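Local coordinates for protein nigerythrin (Desulfovibrio vulgaris subsp. vulgaris, PDB 1YUZ) that shows NADH peroxidase activity in vitro and carries a ferritin-like diiron centre and a rubredoxin-like iron site in each subunit of a homodimer, at residues A63-A68 against A153-A158; A38-A43 against L147-H152. All coordinates share one frame; numbering follows the deposited sequence.

In the fold
Contacts 1 and 2 share helix 136-161: residues 147-152 run straight into 153-158, so one helix meets helix 29-56 across the diiron site and, about two turns further on, helix 60-87. The contact centres lie about 12 Å apart. Contact 2 is the metal site itself, where E40, E149 and H152 bind iron. Contact 1 is the apolar layer beside it, and Y156 connects the two: its side chain comes within about 6 Å of the iron (II) ion and about 4 Å of the side chain of the iron ligand E115. A further iron, in the rubredoxin-like part, is about 12 Å from the side chain of E149.

Contact 1. Residues A63-A68 against A153-A158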
# COMPACT_ATOMS: atom_id res chain seq x y z
N ALA B 63 6.94 -9.64 12.51
CA ALA B 63 7.01 -9.04 13.84
C ALA B 63 8.15 -8.03 13.86
O ALA B 63 8.02 -6.94 14.42
CB ALA B 63 7.25 -10.12 14.88
N ARG B 64 9.27 -8.40 13.25
CA ARG B 64 10.43 -7.51 13.21
C ARG B 64 10.11 -6.25 12.41
O ARG B 64 10.59 -5.17 12.74
CB ARG B 64 11.64 -8.23 12.62
CG ARG B 64 12.24 -9.27 13.57
CD ARG B 64 13.58 -9.81 13.07
NE ARG B 64 13.45 -10.80 12.00
CZ ARG B 64 13.73 -10.58 10.72
NH1 ARG B 64 14.16 -9.39 10.33
NH2 ARG B 64 13.60 -11.56 9.84
N LEU B 65 9.30 -6.39 11.36
CA LEU B 65 8.93 -5.23 10.56
C LEU B 65 8.06 -4.30 11.41
O LEU B 65 8.25 -3.08 11.39
CB LEU B 65 8.16 -5.66 9.30
CG LEU B 65 7.63 -4.49 8.45
CD1 LEU B 65 8.76 -3.55 8.07
CD2 LEU B 65 6.94 -5.05 7.22
N PHE B 66 7.11 -4.85 12.16
CA PHE B 66 6.27 -4.02 13.01
C PHE B 66 7.11 -3.33 14.08
O PHE B 66 6.86 -2.18 14.43
CB PHE B 66 5.17 -4.86 13.67
CG PHE B 66 3.99 -5.14 12.78
CD1 PHE B 66 3.52 -6.44 12.61
CD2 PHE B 66 3.32 -4.10 12.13
CE1 PHE B 66 2.40 -6.70 11.81
CE2 PHE B 66 2.21 -4.36 11.34
CZ PHE B 66 1.75 -5.65 11.18
N GLU B 67 8.10 -4.04 14.61
CA GLU B 67 8.96 -3.47 15.64
C GLU B 67 9.82 -2.35 15.05
O GLU B 67 10.00 -1.31 15.69
CB GLU B 67 9.83 -4.57 16.25
CG GLU B 67 9.00 -5.59 16.99
CD GLU B 67 9.74 -6.87 17.33
OE1 GLU B 67 10.83 -7.11 16.77
OE2 GLU B 67 9.21 -7.65 18.15
N ALA B 68 10.32 -2.55 13.84
CA ALA B 68 11.13 -1.53 13.19
C ALA B 68 10.27 -0.31 12.90
O ALA B 68 10.70 0.82 13.09
CB ALA B 68 11.72 -2.08 11.90
N ALA B 153 4.19 2.00 4.20
CA ALA B 153 3.03 1.44 3.52
C ALA B 153 3.48 0.37 2.53
O ALA B 153 2.91 -0.72 2.49
CB ALA B 153 2.26 2.54 2.79
N GLU B 154 4.51 0.66 1.75
CA GLU B 154 5.00 -0.31 0.78
C GLU B 154 5.55 -1.55 1.47
O GLU B 154 5.30 -2.67 1.02
CB GLU B 154 6.08 0.31 -0.10
CG GLU B 154 6.60 -0.67 -1.15
CD GLU B 154 7.68 -0.09 -2.03
OE1 GLU B 154 8.28 -0.87 -2.81
OE2 GLU B 154 7.94 1.13 -1.97
N ARG B 155 6.29 -1.36 2.56
CA ARG B 155 6.85 -2.49 3.29
C ARG B 155 5.74 -3.39 3.82
O ARG B 155 5.85 -4.61 3.77
CB ARG B 155 7.72 -1.99 4.45
CG ARG B 155 9.04 -1.35 4.01
CD ARG B 155 10.20 -2.33 4.07
NE ARG B 155 9.97 -3.55 3.29
CZ ARG B 155 9.98 -3.60 1.96
NH1 ARG B 155 10.20 -2.51 1.25
NH2 ARG B 155 9.77 -4.76 1.34
N TYR B 156 4.66 -2.80 4.32
CA TYR B 156 3.55 -3.59 4.84
C TYR B 156 2.86 -4.36 3.73
O TYR B 156 2.49 -5.52 3.91
CB TYR B 156 2.55 -2.68 5.55
CG TYR B 156 2.98 -2.22 6.93
CD1 TYR B 156 2.55 -1.00 7.44
CD2 TYR B 156 3.76 -3.04 7.75
CE1 TYR B 156 2.88 -0.61 8.74
CE2 TYR B 156 4.10 -2.66 9.04
CZ TYR B 156 3.65 -1.44 9.53
OH TYR B 156 3.96 -1.08 10.83
N LEU B 157 2.68 -3.74 2.57
CA LEU B 157 2.03 -4.42 1.46
C LEU B 157 2.92 -5.55 0.93
O LEU B 157 2.43 -6.62 0.57
CB LEU B 157 1.69 -3.43 0.34
CG LEU B 157 0.66 -2.37 0.75
CD1 LEU B 157 0.57 -1.29 -0.31
CD2 LEU B 157 -0.70 -3.02 0.95
N ALA B 158 4.23 -5.32 0.90
CA ALA B 158 5.16 -6.34 0.43
C ALA B 158 5.09 -7.54 1.38
O ALA B 158 5.06 -8.69 0.96
CB ALA B 158 6.58 -5.79 0.40
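L65 and F66 meet Y156 in a buried apolar patch between two nearly antiparallel helices of the ferritin-like four-helix bundle, next to the diiron site; their short segments run at 169°. The aromatic part is the pair F66 and Y156. The rings meet obliquely, their planes at 44° and their centroids 5.2 Å apart. The closest carbons are F66 CE2 and Y156 CE2, at 3.4 Å. The phenol oxygen sits at the edge of the F66 ring and near its plane, with Y156 OH 3.3 Å from F66 CD2. Placing CG anti to the carbonyl carbon (chi1 -77°) carries the tyrosine ring across the gap toward helix 60-87, where its hydroxyl end reaches F66.

The aliphatic contacts belong to L65, whose CB is directed toward the other helix. Its two methyls divide the work: CD2 lies 3.8 Å from Y156 CD2 and also touches the backbone at R155 O, whereas CD1 packs against the CB of R155, whose chain crosses the leucine at about a right angle. No hydrogen bond joins the two segments.

Helix 29-56 supplies edge-to-face partners for both rings, F50 for F66 and Y47 for Y156, while L108 of helix 104-132 touches both and its iron ligand E115 touches Y156. Strand 171-173 lies against L65 and R155 through F171, and strand 180-182 meets R155 through I180 and K182.

Contact 2. Residues A38-A43 against L147-H152; sequences AGETGA and LAESVH. With FE2 (Fe (II) ion), chain G; FE (Fe (III) ion), chain F.
This is a metal-mediated contact at the heart of the ferritin-like four-helix bundle, where E40 of helix 29-56 and E149 of helix 136-161 reach a shared iron from opposite directions. The backbones stay apart, with E40 CA 10.8 Å from E149 CA, and the two carboxylates and the iron between them span the distance. E40 chelates the iron (III) ion with both carboxylate oxygens, unequally: OE1 is 2.1 Å from the metal and OE2 2.3 Å. The chain bends at chi2 (-67°), which turns the carboxylate inward from the helix.

E149 does a different job, bridging the irons with one oxygen each. Its OE2 lies 2.0 Å from the iron (III) ion, and its OE1 binds the iron (II) ion at the same length. The carboxylate planes of E40 and E149 stand 57° apart. Their OE2 atoms approach to 2.8 Å as neighbouring ligands of one metal and are not hydrogen-bonded. A water also bridges the two irons, placing its oxygen 2.0 Å from the iron (III) ion and farther from the iron (II) ion. H152, a turn beyond A148, completes this helix's share through ND1 on the iron (II) ion, and the carbonyl oxygen of A148 lies above one face of its ring, toward the rim.

Second-shell hydrogen bonds hold the ligands: Y123 OH and H76 ND1 are hydrogen-bonded to E40 OE2, and H152 NE2 to G178 O of the rubredoxin-like part. Helix 60-87 adds the bridging E73, and helix 104-132 contributes E115 on the iron (II) ion and E118 on the iron (III) ion.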
# COMPACT_ATOMS: atom_id res chain seq x y z
N ALA B 38 0.32 12.83 18.88
CA ALA B 38 -0.75 11.99 19.42
C ALA B 38 -0.99 10.81 18.49
O ALA B 38 -1.09 9.67 18.93
CB ALA B 38 -2.02 12.81 19.57
N GLY B 39 -1.09 11.10 17.19
CA GLY B 39 -1.32 10.05 16.22
C GLY B 39 -0.19 9.03 16.18
O GLY B 39 -0.44 7.83 16.10
N GLU B 40 1.04 9.51 16.23
CA GLU B 40 2.19 8.61 16.19
C GLU B 40 2.31 7.79 17.46
O GLU B 40 2.80 6.67 17.44
CB GLU B 40 3.47 9.41 15.95
CG GLU B 40 3.47 10.16 14.62
CD GLU B 40 3.52 9.22 13.41
OE1 GLU B 40 2.88 8.14 13.44
OE2 GLU B 40 4.18 9.58 12.42
N THR B 41 1.85 8.35 18.57
CA THR B 41 1.88 7.63 19.83
C THR B 41 0.92 6.46 19.70
O THR B 41 1.19 5.36 20.17
CB THR B 41 1.48 8.56 21.00
OG1 THR B 41 2.40 9.66 21.05
CG2 THR B 41 1.52 7.82 22.32
N GLY B 42 -0.21 6.70 19.04
CA GLY B 42 -1.17 5.63 18.82
C GLY B 42 -0.60 4.60 17.86
O GLY B 42 -0.76 3.40 18.06
N ALA B 43 0.07 5.07 16.81
CA ALA B 43 0.66 4.18 15.82
C ALA B 43 1.71 3.28 16.48
O ALA B 43 1.79 2.09 16.19
CB ALA B 43 1.29 4.98 14.70
N LEU B 147 7.59 11.20 4.23
CA LEU B 147 8.34 10.36 3.31
C LEU B 147 8.51 8.94 3.82
O LEU B 147 8.44 7.98 3.06
CB LEU B 147 9.71 10.97 3.03
CG LEU B 147 9.66 12.26 2.21
CD1 LEU B 147 11.01 12.96 2.27
CD2 LEU B 147 9.27 11.95 0.78
N ALA B 148 8.74 8.80 5.12
CA ALA B 148 8.91 7.48 5.70
C ALA B 148 7.60 6.70 5.70
O ALA B 148 7.60 5.49 5.51
CB ALA B 148 9.46 7.59 7.12
N GLU B 149 6.48 7.40 5.89
CA GLU B 149 5.19 6.71 5.95
C GLU B 149 4.84 5.97 4.67
O GLU B 149 4.30 4.87 4.72
CB GLU B 149 4.07 7.69 6.30
CG GLU B 149 4.37 8.62 7.48
CD GLU B 149 4.59 7.91 8.80
OE1 GLU B 149 5.17 6.80 8.82
OE2 GLU B 149 4.20 8.48 9.84
N SER B 150 5.14 6.55 3.51
CA SER B 150 4.81 5.85 2.28
C SER B 150 5.73 4.64 2.11
O SER B 150 5.35 3.66 1.49
CB SER B 150 4.89 6.80 1.08
OG SER B 150 6.14 7.45 0.99
N VAL B 151 6.94 4.71 2.66
CA VAL B 151 7.86 3.58 2.60
C VAL B 151 7.28 2.49 3.51
O VAL B 151 7.28 1.31 3.15
CB VAL B 151 9.28 3.97 3.07
CG1 VAL B 151 10.11 2.72 3.34
CG2 VAL B 151 9.95 4.82 2.00
N HIS B 152 6.77 2.88 4.67
CA HIS B 152 6.18 1.92 5.59
C HIS B 152 4.99 1.23 4.93
O HIS B 152 4.79 0.03 5.09
CB HIS B 152 5.69 2.63 6.85
CG HIS B 152 6.79 3.26 7.65
ND1 HIS B 152 6.54 4.15 8.67
CD2 HIS B 152 8.13 3.12 7.59
CE1 HIS B 152 7.69 4.53 9.21
NE2 HIS B 152 8.67 3.92 8.57
FE FE2 G . 4.72 5.01 9.61
FE FE F . 3.38 7.60 11.49
O HOH W 1 2.93 5.86 10.70